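Local coordinates for protein probable mannosyltransferase KTR4 (PDB 5A07) that is a probable yeast mannosyltransferase of the KTR type, built on a GT-A fold that holds guanosine-5'-diphosphate and a manganese ion, at residues 48-53 / 278-283; 121-126 / 155-160; 285-288 / 292-295; 388-391 / 395-398; 420-425 / 429-434. All blocks are in the same frame, centred on the assembly; numbering follows the deposited sequence.

Interaction 1: 48-53 / 278-283; sequences SIMDRL and DFVEEH
Met50 is the side chain that reaches across, from helix 43-53 to helix 272-282, and its last two atoms do the touching. The methyl CE lies against the stem of Glu281, 3.7 Å from Glu281 CG, with the carboxylate oxygen OE2 a little farther off, 4.0 Å from Met50 CE. The sulfur rests on the residue before it: Met50 SD is 4.1 Å from Val280 CG1, the two side chains sliding past each other in opposite directions. Bends at both chi2 and chi3 (-60° and -67°) fold the methionine back, which is how CE and SD come to meet two successive residues of the other helix. Glu281, bent at chi2, turns its end toward the methionine.

The second shell sits beneath this bridge. Leu287, in the loop after helix 272-282, touches Met50, Val280 and Ile49 and so packs under both helices. Leu364 of helix 354-365 is shared by Leu53 and Val280. Lys297 NZ of helix 293-297 bonds to Leu53 O. Arg52 turns back along its own helix, where NH1 bonds to Ser48 OG at 3.1 Å, a bent bond of 138°.

This is plain helix-to-helix packing at the periphery of the GT-A fold, joining the N-terminal helix 43-53 to helix 272-282. No hydrogen bond or salt bridge links the two segments, and the buried surface is modest, 131 Å² in all. A flexible thioether laid on a valine branch and a glutamate stem depends on shape, not on direction, and both helices also pack on Leu287 and Leu364.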
# COMPACT_ATOMS: atom_id res chain seq x y z
N SER B 48 2.30 21.66 17.99
CA SER B 48 3.36 21.57 16.99
C SER B 48 2.94 20.60 15.80
O SER B 48 3.17 20.91 14.64
CB SER B 48 4.61 21.05 17.69
OG SER B 48 5.43 20.38 16.76
N ILE B 49 2.28 19.49 16.12
CA ILE B 49 1.82 18.57 15.07
C ILE B 49 0.78 19.24 14.20
O ILE B 49 0.88 19.22 12.95
CB ILE B 49 1.28 17.28 15.67
CG1 ILE B 49 2.47 16.51 16.28
CG2 ILE B 49 0.57 16.49 14.57
CD1 ILE B 49 2.07 15.31 17.10
N MET B 50 -0.18 19.91 14.85
CA MET B 50 -1.20 20.66 14.10
C MET B 50 -0.65 21.78 13.24
O MET B 50 -1.15 21.99 12.14
CB MET B 50 -2.32 21.20 15.00
CG MET B 50 -3.04 20.08 15.73
SD MET B 50 -3.85 18.85 14.66
CE MET B 50 -5.08 19.88 13.95
N ASP B 51 0.39 22.46 13.68
CA ASP B 51 1.01 23.48 12.86
C ASP B 51 1.59 22.82 11.62
O ASP B 51 1.40 23.30 10.51
CB ASP B 51 2.17 24.20 13.61
CG ASP B 51 1.68 25.15 14.72
OD1 ASP B 51 0.52 25.60 14.68
OD2 ASP B 51 2.47 25.45 15.63
N ARG B 52 2.32 21.73 11.80
CA ARG B 52 2.92 21.07 10.62
C ARG B 52 1.85 20.58 9.66
O ARG B 52 2.02 20.69 8.46
CB ARG B 52 3.77 19.88 11.04
CG ARG B 52 5.14 20.36 11.43
CD ARG B 52 5.57 19.78 12.73
NE ARG B 52 6.01 18.41 12.64
CZ ARG B 52 6.07 17.57 13.68
NH1 ARG B 52 5.70 17.94 14.93
NH2 ARG B 52 6.49 16.36 13.47
N LEU B 53 0.72 20.13 10.18
CA LEU B 53 -0.35 19.57 9.29
C LEU B 53 -1.08 20.65 8.52
O LEU B 53 -1.81 20.34 7.57
CB LEU B 53 -1.33 18.77 10.07
CG LEU B 53 -0.79 17.44 10.56
CD1 LEU B 53 -1.87 16.75 11.37
CD2 LEU B 53 -0.32 16.58 9.43
N ASP B 278 -10.51 17.47 9.31
CA ASP B 278 -11.68 17.65 10.19
C ASP B 278 -11.73 16.49 11.15
O ASP B 278 -11.88 16.68 12.34
CB ASP B 278 -13.01 17.70 9.42
CG ASP B 278 -13.18 18.99 8.61
OD1 ASP B 278 -12.53 19.99 8.94
OD2 ASP B 278 -13.93 18.98 7.62
N PHE B 279 -11.52 15.25 10.67
CA PHE B 279 -11.55 14.14 11.61
C PHE B 279 -10.47 14.24 12.68
O PHE B 279 -10.70 13.96 13.85
CB PHE B 279 -11.40 12.79 10.84
CG PHE B 279 -11.25 11.60 11.70
CD1 PHE B 279 -12.37 10.94 12.20
CD2 PHE B 279 -10.03 11.06 11.94
CE1 PHE B 279 -12.23 9.82 13.02
CE2 PHE B 279 -9.87 9.94 12.74
CZ PHE B 279 -10.98 9.30 13.24
N VAL B 280 -9.27 14.61 12.25
CA VAL B 280 -8.14 14.73 13.19
C VAL B 280 -8.37 15.85 14.24
O VAL B 280 -8.03 15.66 15.39
CB VAL B 280 -6.82 14.98 12.41
CG1 VAL B 280 -5.75 15.52 13.30
CG2 VAL B 280 -6.35 13.68 11.76
N GLU B 281 -8.91 17.00 13.82
CA GLU B 281 -9.29 18.07 14.79
C GLU B 281 -10.24 17.51 15.84
O GLU B 281 -10.06 17.78 16.99
CB GLU B 281 -9.84 19.33 14.07
CG GLU B 281 -8.73 20.24 13.53
CD GLU B 281 -8.93 20.81 12.10
OE1 GLU B 281 -10.11 21.01 11.66
OE2 GLU B 281 -7.89 21.06 11.40
N GLU B 282 -11.22 16.68 15.47
CA GLU B 282 -12.12 16.04 16.45
C GLU B 282 -11.50 14.93 17.28
O GLU B 282 -12.01 14.60 18.31
CB GLU B 282 -13.39 15.48 15.76
CG GLU B 282 -14.25 16.54 15.07
CD GLU B 282 -15.30 15.92 14.11
OE1 GLU B 282 -15.87 14.85 14.44
OE2 GLU B 282 -15.54 16.46 13.00
N HIS B 283 -10.41 14.32 16.82
CA HIS B 283 -9.79 13.24 17.59
C HIS B 283 -8.27 13.34 17.65
O HIS B 283 -7.57 12.41 17.20
CB HIS B 283 -10.11 11.89 16.94
CG HIS B 283 -11.56 11.63 16.82
ND1 HIS B 283 -12.28 11.02 17.82
CD2 HIS B 283 -12.43 11.92 15.84
CE1 HIS B 283 -13.54 10.95 17.47
NE2 HIS B 283 -13.66 11.48 16.27

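Interaction 2: 121-126 / 155-160; sequences SSIQQL and KSILPK
Two successive beta-alpha-beta crossovers of the GT-A fold meet here. Helix 116-131 links the parallel strands 105-110 and 138-142; helix 148-156 links 138-142 to 164-168, and residues 157-160 begin the run down from its end to that last strand. Ile123 and Leu158 both touch Tyr138, and Leu158 reaches Val164 as well, so the contact lies over one face of the sheet.

Its centre is the CG2 methyl of Ile123. This branch, anti to the backbone N, points at the incoming loop and receives two methyls: Leu158 CD2 at 3.8 Å from Ile123 CG2, and Ile157 CD1 at 4.0 Å from the same atom. Both partners cross Ile123 at about a right angle. Ile157 carries its CG1 branch between the backbone N and the carbonyl carbon (chi1 55°), a less common setting that brings CD1 to the helix.

The residue before Ile123 ties the helix to the metal-site loop: Ser122 OG bonds to the backbone O of Glu232, a residue of the manganese site, and to Val235 N. The side chain of Ile123 itself lies about 11 Å from the guanosine-5'-diphosphate.

At the exposed border an amide lies over aliphatic carbon. Gln124, extended beyond CG, sets its side chain across Ile157, placing NE2 4.0 Å from Ile157 CB.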
# COMPACT_ATOMS: atom_id res chain seq x y z
N SER B 121 -0.39 -16.47 -12.67
CA SER B 121 0.93 -15.92 -13.04
C SER B 121 1.60 -15.28 -11.77
O SER B 121 2.76 -15.61 -11.40
CB SER B 121 0.70 -14.87 -14.12
OG SER B 121 1.94 -14.35 -14.47
N SER B 122 0.81 -14.52 -11.05
CA SER B 122 1.28 -13.88 -9.81
C SER B 122 1.63 -14.90 -8.77
O SER B 122 2.68 -14.79 -8.13
CB SER B 122 0.24 -12.90 -9.26
OG SER B 122 -0.10 -11.89 -10.16
N ILE B 123 0.79 -15.89 -8.58
CA ILE B 123 1.00 -16.92 -7.58
C ILE B 123 2.26 -17.71 -7.87
O ILE B 123 3.05 -17.98 -7.01
CB ILE B 123 -0.22 -17.80 -7.50
CG1 ILE B 123 -1.40 -17.04 -6.89
CG2 ILE B 123 0.10 -18.99 -6.71
CD1 ILE B 123 -2.74 -17.72 -7.18
N GLN B 124 2.48 -18.04 -9.14
CA GLN B 124 3.65 -18.84 -9.50
C GLN B 124 4.97 -18.09 -9.19
O GLN B 124 5.95 -18.66 -8.70
CB GLN B 124 3.59 -19.21 -11.00
CG GLN B 124 2.55 -20.31 -11.23
CD GLN B 124 2.39 -20.67 -12.69
OE1 GLN B 124 2.50 -19.80 -13.51
NE2 GLN B 124 2.02 -21.91 -12.98
N GLN B 125 4.98 -16.84 -9.49
CA GLN B 125 6.11 -16.02 -9.12
C GLN B 125 6.32 -15.84 -7.63
O GLN B 125 7.49 -15.87 -7.13
CB GLN B 125 5.98 -14.69 -9.83
CG GLN B 125 6.22 -14.98 -11.31
CD GLN B 125 6.19 -13.74 -12.03
OE1 GLN B 125 5.14 -13.40 -12.55
NE2 GLN B 125 7.20 -12.96 -11.87
N LEU B 126 5.23 -15.67 -6.88
CA LEU B 126 5.36 -15.52 -5.41
C LEU B 126 5.83 -16.85 -4.83
O LEU B 126 6.63 -16.87 -3.87
CB LEU B 126 4.01 -15.13 -4.78
CG LEU B 126 3.99 -15.05 -3.26
CD1 LEU B 126 4.93 -13.99 -2.84
CD2 LEU B 126 2.54 -14.76 -2.83
N LYS B 155 -5.85 -24.76 -7.67
CA LYS B 155 -5.24 -25.90 -7.03
C LYS B 155 -4.28 -26.63 -7.97
O LYS B 155 -3.29 -27.20 -7.50
CB LYS B 155 -6.28 -26.88 -6.47
CG LYS B 155 -6.95 -26.29 -5.24
CD LYS B 155 -8.00 -27.24 -4.67
CE LYS B 155 -9.28 -27.11 -5.45
NZ LYS B 155 -10.41 -27.65 -4.63
N SER B 156 -4.58 -26.66 -9.25
CA SER B 156 -3.72 -27.43 -10.17
C SER B 156 -2.29 -26.85 -10.22
O SER B 156 -1.36 -27.56 -10.63
CB SER B 156 -4.37 -27.45 -11.57
OG SER B 156 -4.22 -26.21 -12.21
N ILE B 157 -2.11 -25.55 -9.85
CA ILE B 157 -0.80 -24.93 -10.02
C ILE B 157 -0.02 -24.78 -8.72
O ILE B 157 1.06 -24.24 -8.73
CB ILE B 157 -0.89 -23.64 -10.88
CG1 ILE B 157 -1.91 -22.64 -10.30
CG2 ILE B 157 -1.32 -24.01 -12.27
CD1 ILE B 157 -1.30 -21.77 -9.25
N LEU B 158 -0.57 -25.28 -7.61
CA LEU B 158 0.05 -25.21 -6.31
C LEU B 158 0.39 -26.57 -5.82
O LEU B 158 -0.26 -27.52 -6.19
CB LEU B 158 -0.92 -24.55 -5.31
CG LEU B 158 -1.01 -23.01 -5.38
CD1 LEU B 158 -2.18 -22.50 -4.53
CD2 LEU B 158 0.29 -22.35 -4.95
N PRO B 159 1.36 -26.69 -4.91
CA PRO B 159 1.57 -28.01 -4.33
C PRO B 159 0.35 -28.54 -3.63
O PRO B 159 -0.54 -27.78 -3.15
CB PRO B 159 2.67 -27.79 -3.31
CG PRO B 159 3.37 -26.58 -3.81
CD PRO B 159 2.33 -25.71 -4.44
N LYS B 160 0.28 -29.86 -3.56
CA LYS B 160 -0.91 -30.51 -2.98
C LYS B 160 -1.12 -30.12 -1.50
O LYS B 160 -2.23 -30.04 -1.02
CB LYS B 160 -0.73 -32.03 -3.20
CG LYS B 160 -1.21 -32.99 -2.15
CD LYS B 160 -0.53 -34.36 -2.34
CE LYS B 160 -0.95 -35.29 -1.22
NZ LYS B 160 -2.38 -35.59 -1.44

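Interaction 3: 285-288 / 292-295; sequences NYLN and AFAW
Phe293 pushes its ring tip against the backbone of Asn288 and one corner against Leu287. The carbonyl oxygen of Asn288 meets the ring at its edge, near the ring plane, 3.1 Å from Phe293 CZ and 3.5 Å from Phe293 CE2, so it faces C-H groups and not the pi cloud. On the CE1 side the methyl CD2 of Leu287 approaches obliquely, 4.3 Å from Phe293 CE1. The ring gets there because CG stands anti to the carbonyl carbon (chi1 -54°), which throws it off the first turn of helix 293-297 toward the preceding loop.

The loop has its own bonds. Asn288 OD1 accepts from Asn290 N, closing an Asx turn, while the backbones of Asn288 and Ala292 are hydrogen-bonded to Leu364 and Ala363 of helix 354-365. Ala292 occupies the N-cap position, and the helix starts with Phe293. Other sides of the ring belong to helix 43-53, whose Ile49, Arg52 and Leu53 all pack on it. Two residues on, Trp295 points into a different part of the core: its NE1 bonds to Asn261 OD1 and its ring stacks on Phe317.

Within the GT-A fold the contact therefore joins the loop 285-288 to the first turn of the helix that follows it, with helices 43-53 and 354-365 alongside. It buries 101 Å² without a conventional hydrogen bond between the segments. An aromatic rim carries slight positive charge, so a carbonyl oxygen set at the edge probably gains some electrostatic attraction.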
# COMPACT_ATOMS: atom_id res chain seq x y z
N ASN B 285 -6.18 12.83 19.97
CA ASN B 285 -5.56 11.74 20.70
C ASN B 285 -5.19 10.53 19.76
O ASN B 285 -4.41 9.72 20.15
CB ASN B 285 -6.52 11.23 21.76
CG ASN B 285 -7.97 11.03 21.21
OD1 ASN B 285 -8.63 11.98 20.68
ND2 ASN B 285 -8.47 9.79 21.31
N TYR B 286 -5.76 10.45 18.58
CA TYR B 286 -5.43 9.35 17.63
C TYR B 286 -4.11 9.62 16.92
O TYR B 286 -3.49 8.69 16.44
CB TYR B 286 -6.55 9.18 16.59
CG TYR B 286 -7.85 8.65 17.15
CD1 TYR B 286 -7.92 7.99 18.34
CD2 TYR B 286 -9.00 8.79 16.42
CE1 TYR B 286 -9.15 7.47 18.81
CE2 TYR B 286 -10.20 8.29 16.87
CZ TYR B 286 -10.24 7.61 18.05
OH TYR B 286 -11.44 7.18 18.47
N LEU B 287 -3.70 10.88 16.85
CA LEU B 287 -2.39 11.24 16.28
C LEU B 287 -1.21 10.55 16.97
O LEU B 287 -1.17 10.49 18.18
CB LEU B 287 -2.18 12.77 16.26
CG LEU B 287 -3.09 13.55 15.33
CD1 LEU B 287 -2.96 15.03 15.62
CD2 LEU B 287 -2.70 13.30 13.88
N ASN B 288 -0.26 9.97 16.22
CA ASN B 288 1.00 9.47 16.76
C ASN B 288 2.04 10.53 16.65
O ASN B 288 2.16 11.19 15.60
CB ASN B 288 1.49 8.21 16.04
CG ASN B 288 2.66 7.57 16.72
OD1 ASN B 288 3.79 8.00 16.60
ND2 ASN B 288 2.39 6.57 17.47
N ALA B 292 4.19 10.18 10.03
CA ALA B 292 4.92 10.57 8.84
C ALA B 292 4.44 11.89 8.29
O ALA B 292 3.99 11.98 7.17
CB ALA B 292 4.84 9.47 7.80
N PHE B 293 4.55 12.96 9.08
CA PHE B 293 3.91 14.21 8.71
C PHE B 293 4.56 14.95 7.58
O PHE B 293 3.88 15.50 6.75
CB PHE B 293 3.82 15.13 9.95
CG PHE B 293 3.15 14.48 11.11
CD1 PHE B 293 1.86 14.01 11.01
CD2 PHE B 293 3.80 14.35 12.32
CE1 PHE B 293 1.23 13.39 12.10
CE2 PHE B 293 3.17 13.75 13.40
CZ PHE B 293 1.89 13.24 13.27
N ALA B 294 5.90 14.93 7.49
CA ALA B 294 6.55 15.56 6.41
C ALA B 294 6.16 14.94 5.02
O ALA B 294 5.94 15.64 4.02
CB ALA B 294 8.05 15.53 6.66
N TRP B 295 6.08 13.64 5.00
CA TRP B 295 5.68 12.90 3.79
C TRP B 295 4.31 13.30 3.29
O TRP B 295 4.12 13.46 2.08
CB TRP B 295 5.71 11.42 4.10
CG TRP B 295 5.40 10.44 3.04
CD1 TRP B 295 6.08 10.23 1.89
CD2 TRP B 295 4.34 9.47 3.05
NE1 TRP B 295 5.51 9.21 1.17
CE2 TRP B 295 4.47 8.70 1.88
CE3 TRP B 295 3.32 9.19 3.90
CZ2 TRP B 295 3.59 7.68 1.56
CZ3 TRP B 295 2.47 8.14 3.61
CH2 TRP B 295 2.61 7.41 2.44

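Interaction 4: 388-391 / 395-398; sequences PTCP and DRCN
Cys390 and Cys397 meet sulfur to sulfur without being bonded to each other: Cys390 SG is 3.4 Å from Cys397 SG. Both have SG anti to the carbonyl carbon, beside the backbone N (chi1 -62° and -64°), and each points at the other segment of the loop. Cys397 is already committed, through a disulfide to Cys239, and its CB also packs on the other sulfur, 3.9 Å from Cys390 SG.

Arg396 is the third participant. Its chain bends at chi3 and brings the guanidinium alongside Pro388, whose CG lies at its edge, 3.7 Å from Arg396 NH2; the Cys390 sulfur is oblique to the group. The same nitrogen donates in plane to a water at 2.8 Å from Arg396 NH2, and that water gives a weak bond to Thr389 O. Lys240 O takes NH1 and Asp376 O also binds NH2, so the group is fixed from several sides.

The loop, which runs between strand 384-386 and helix 418-425, is further bracketed by the disulfide between Cys387 and Cys401. Neither segment has regular structure; the link to Cys239 and the bonds of Arg396 tie them to their neighbours, while the sulfur pair is a close non-bonded contact, not a crosslink.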
# COMPACT_ATOMS: atom_id res chain seq x y z
N PRO B 388 16.02 -3.99 -6.93
CA PRO B 388 17.21 -3.64 -6.17
C PRO B 388 18.49 -4.17 -6.82
O PRO B 388 18.41 -4.92 -7.82
CB PRO B 388 16.99 -4.35 -4.82
CG PRO B 388 16.15 -5.56 -5.19
CD PRO B 388 15.25 -5.09 -6.27
N THR B 389 19.63 -3.85 -6.20
CA THR B 389 20.91 -4.25 -6.67
C THR B 389 21.50 -5.30 -5.72
O THR B 389 21.41 -5.15 -4.49
CB THR B 389 21.84 -3.03 -6.73
OG1 THR B 389 21.38 -2.11 -7.73
CG2 THR B 389 23.29 -3.44 -7.03
N CYS B 390 22.04 -6.39 -6.29
CA CYS B 390 22.69 -7.47 -5.56
C CYS B 390 24.22 -7.30 -5.58
O CYS B 390 24.75 -6.66 -6.50
CB CYS B 390 22.43 -8.82 -6.26
SG CYS B 390 20.66 -9.17 -6.27
N PRO B 391 24.92 -7.91 -4.63
CA PRO B 391 26.38 -8.05 -4.73
C PRO B 391 26.76 -8.83 -5.95
O PRO B 391 25.98 -9.65 -6.44
CB PRO B 391 26.76 -8.85 -3.46
CG PRO B 391 25.63 -8.64 -2.51
CD PRO B 391 24.40 -8.53 -3.38
N ASP B 395 23.23 -14.63 -6.85
CA ASP B 395 22.18 -15.00 -7.78
C ASP B 395 20.77 -14.72 -7.13
O ASP B 395 19.78 -15.36 -7.49
CB ASP B 395 22.37 -16.50 -8.07
CG ASP B 395 22.20 -17.36 -6.81
OD1 ASP B 395 22.30 -16.84 -5.65
OD2 ASP B 395 21.97 -18.57 -6.96
N ARG B 396 20.69 -13.84 -6.14
CA ARG B 396 19.42 -13.64 -5.45
C ARG B 396 18.29 -13.14 -6.39
O ARG B 396 17.15 -13.61 -6.30
CB ARG B 396 19.58 -12.77 -4.22
CG ARG B 396 18.44 -12.84 -3.25
CD ARG B 396 18.58 -11.75 -2.17
NE ARG B 396 18.32 -10.39 -2.64
CZ ARG B 396 17.11 -9.80 -2.71
NH1 ARG B 396 16.00 -10.44 -2.37
NH2 ARG B 396 17.00 -8.54 -3.11
N CYS B 397 18.59 -12.26 -7.32
CA CYS B 397 17.57 -11.77 -8.24
C CYS B 397 17.72 -12.48 -9.56
O CYS B 397 18.83 -12.88 -9.95
CB CYS B 397 17.64 -10.25 -8.43
SG CYS B 397 17.28 -9.34 -6.84
N ASN B 398 16.64 -12.57 -10.30
CA ASN B 398 16.67 -13.42 -11.53
C ASN B 398 17.08 -12.70 -12.76
O ASN B 398 17.12 -13.32 -13.81
CB ASN B 398 15.34 -14.11 -11.78
CG ASN B 398 14.20 -13.17 -12.04
OD1 ASN B 398 14.35 -12.03 -12.43
ND2 ASN B 398 13.03 -13.65 -11.81
O HOH W 1 19.26 -7.16 -4.14

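Interaction 5: 420-425 / 429-434; sequences TWIRHS and EELEMY
Apolar contact between the two helices comes down to Ile422 and Leu431. Leu431 CD2 lies 4.3 Å from Ile422 CG2 and 4.2 Å from Ile422 O, so one methyl covers both the side chain and the backbone of its partner. CG of Leu431 stands anti to the carbonyl carbon (chi1 -64°), and the branch leans toward the first helix. Phe79 of helix 65-80 touches both residues and packs against the pair.

The polar part runs through water. One molecule sits 2.9 Å from Ser425 O and 2.5 Å from Glu430 OE1, linking Ser425 to helix 428-431; the shorter distance deserves caution, and the water has more acceptors around it than protons to give. Ser427 OG, in the intervening connection, lies within bonding reach of OE1 of both Glu430 and Glu429, though its one proton can serve only one at a time.

Trp421 packs among aromatic residues. Ser425 CB sits over the centre of its ring, 3.4 Å above the Trp421 plane, one turn on in the same helix, and the indole meets Trp295, Phe258 and Phe317 edge to face.

Beyond Leu431 the chain leaves helical geometry and reaches its C-terminus at Tyr434, whose OH bonds to His372 NE2. The whole is a pair of short consecutive helices joined by a short connection, packed as the C-terminal end of the chain against the sheet of the GT-A fold.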
# COMPACT_ATOMS: atom_id res chain seq x y z
N THR B 420 11.01 11.33 -0.92
CA THR B 420 10.42 12.01 0.23
C THR B 420 10.38 11.11 1.48
O THR B 420 10.76 11.53 2.58
CB THR B 420 9.03 12.58 -0.10
OG1 THR B 420 9.19 13.55 -1.13
CG2 THR B 420 8.34 13.19 1.13
N TRP B 421 10.00 9.86 1.29
CA TRP B 421 9.98 8.90 2.36
C TRP B 421 11.44 8.65 2.90
O TRP B 421 11.65 8.62 4.13
CB TRP B 421 9.37 7.53 1.84
CG TRP B 421 9.22 6.56 2.94
CD1 TRP B 421 10.11 5.58 3.33
CD2 TRP B 421 8.16 6.53 3.89
NE1 TRP B 421 9.67 4.97 4.43
CE2 TRP B 421 8.47 5.54 4.81
CE3 TRP B 421 6.99 7.31 4.07
CZ2 TRP B 421 7.65 5.24 5.87
CZ3 TRP B 421 6.14 7.01 5.16
CH2 TRP B 421 6.50 6.01 6.06
N ILE B 422 12.37 8.49 2.00
CA ILE B 422 13.80 8.30 2.41
C ILE B 422 14.28 9.52 3.19
O ILE B 422 14.87 9.38 4.28
CB ILE B 422 14.73 8.07 1.22
CG1 ILE B 422 14.42 6.72 0.58
CG2 ILE B 422 16.23 8.10 1.65
CD1 ILE B 422 15.05 6.52 -0.76
N ARG B 423 14.02 10.68 2.65
CA ARG B 423 14.53 11.93 3.26
C ARG B 423 13.93 12.22 4.63
O ARG B 423 14.65 12.65 5.55
CB ARG B 423 14.26 13.07 2.32
CG ARG B 423 14.68 14.48 2.83
CD ARG B 423 14.37 15.54 1.80
NE ARG B 423 15.15 15.25 0.64
CZ ARG B 423 14.73 15.07 -0.63
NH1 ARG B 423 13.47 15.24 -0.96
NH2 ARG B 423 15.63 14.74 -1.55
N HIS B 424 12.64 11.99 4.79
CA HIS B 424 11.89 12.48 5.96
C HIS B 424 11.34 11.42 6.89
O HIS B 424 11.00 11.72 8.06
CB HIS B 424 10.70 13.33 5.53
CG HIS B 424 11.11 14.58 4.85
ND1 HIS B 424 11.66 15.65 5.53
CD2 HIS B 424 11.04 14.95 3.56
CE1 HIS B 424 11.93 16.61 4.67
NE2 HIS B 424 11.57 16.21 3.46
N SER B 425 11.19 10.20 6.42
CA SER B 425 10.51 9.23 7.22
C SER B 425 11.41 8.18 7.74
O SER B 425 11.01 7.46 8.63
CB SER B 425 9.37 8.53 6.50
OG SER B 425 8.42 9.43 6.07
N GLU B 429 17.90 3.73 12.02
CA GLU B 429 17.64 2.30 12.17
C GLU B 429 16.97 1.78 10.85
O GLU B 429 17.20 0.67 10.41
CB GLU B 429 16.77 2.04 13.39
CG GLU B 429 17.35 2.58 14.72
CD GLU B 429 16.92 4.07 15.15
OE1 GLU B 429 16.59 4.99 14.32
OE2 GLU B 429 16.94 4.35 16.40
N GLU B 430 16.19 2.62 10.20
CA GLU B 430 15.59 2.20 8.88
C GLU B 430 16.62 2.33 7.78
O GLU B 430 16.78 1.45 6.95
CB GLU B 430 14.36 3.03 8.56
CG GLU B 430 13.18 2.82 9.46
CD GLU B 430 13.36 3.47 10.86
OE1 GLU B 430 13.58 4.69 10.86
OE2 GLU B 430 13.24 2.76 11.91
N LEU B 431 17.34 3.44 7.78
CA LEU B 431 18.29 3.69 6.73
C LEU B 431 19.33 2.61 6.72
O LEU B 431 19.84 2.33 5.61
CB LEU B 431 19.02 5.05 6.87
CG LEU B 431 18.16 6.27 6.76
CD1 LEU B 431 18.95 7.52 7.20
CD2 LEU B 431 17.70 6.48 5.31
N GLU B 432 19.67 2.02 7.86
CA GLU B 432 20.73 1.00 7.95
C GLU B 432 20.26 -0.44 8.00
O GLU B 432 21.00 -1.39 8.21
CB GLU B 432 21.67 1.37 9.11
CG GLU B 432 22.31 2.78 8.80
CD GLU B 432 23.27 3.33 9.92
OE1 GLU B 432 23.73 2.53 10.77
OE2 GLU B 432 23.58 4.55 9.92
N MET B 433 18.98 -0.63 7.67
CA MET B 433 18.32 -1.92 7.79
C MET B 433 18.75 -2.84 6.62
O MET B 433 18.68 -4.04 6.73
CB MET B 433 16.83 -1.67 7.78
CG MET B 433 15.97 -2.83 7.73
SD MET B 433 16.12 -3.88 9.12
CE MET B 433 14.92 -3.07 10.17
N TYR B 434 19.20 -2.27 5.51
CA TYR B 434 19.76 -3.06 4.40
C TYR B 434 21.12 -2.59 4.00
O TYR B 434 21.77 -3.36 3.30
CB TYR B 434 18.88 -2.96 3.15
CG TYR B 434 17.55 -3.63 3.29
CD1 TYR B 434 17.36 -4.97 2.93
CD2 TYR B 434 16.41 -2.89 3.72
CE1 TYR B 434 16.11 -5.61 3.11
CE2 TYR B 434 15.16 -3.52 3.87
CZ TYR B 434 15.01 -4.88 3.55
OH TYR B 434 13.75 -5.45 3.66
OXT TYR B 434 21.48 -1.40 4.33
O HOH W 2 11.73 6.39 11.18

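How the interactions relate
Interactions 1 and 3 are neighbours that share helix 43-53, which packs on segments of both. Interaction 3 also touches interaction 5, where Trp295 and Ala292 meet Trp421, and Ala294 meets His424; these three form a continuous patch. Interaction 3 is the buried one, and the others are partly buried. Interactions 2 and 4 stand apart, each on the opposite side of the chain's centre from interaction 1; interaction 2 lies in the beta-alpha-beta crossovers, and interaction 4 in a loop without regular structure. Aliphatic packing dominates 1 and 2, an aromatic ring carries 3, sulfur and a guanidinium meet in 4, and water supplements packing in 5.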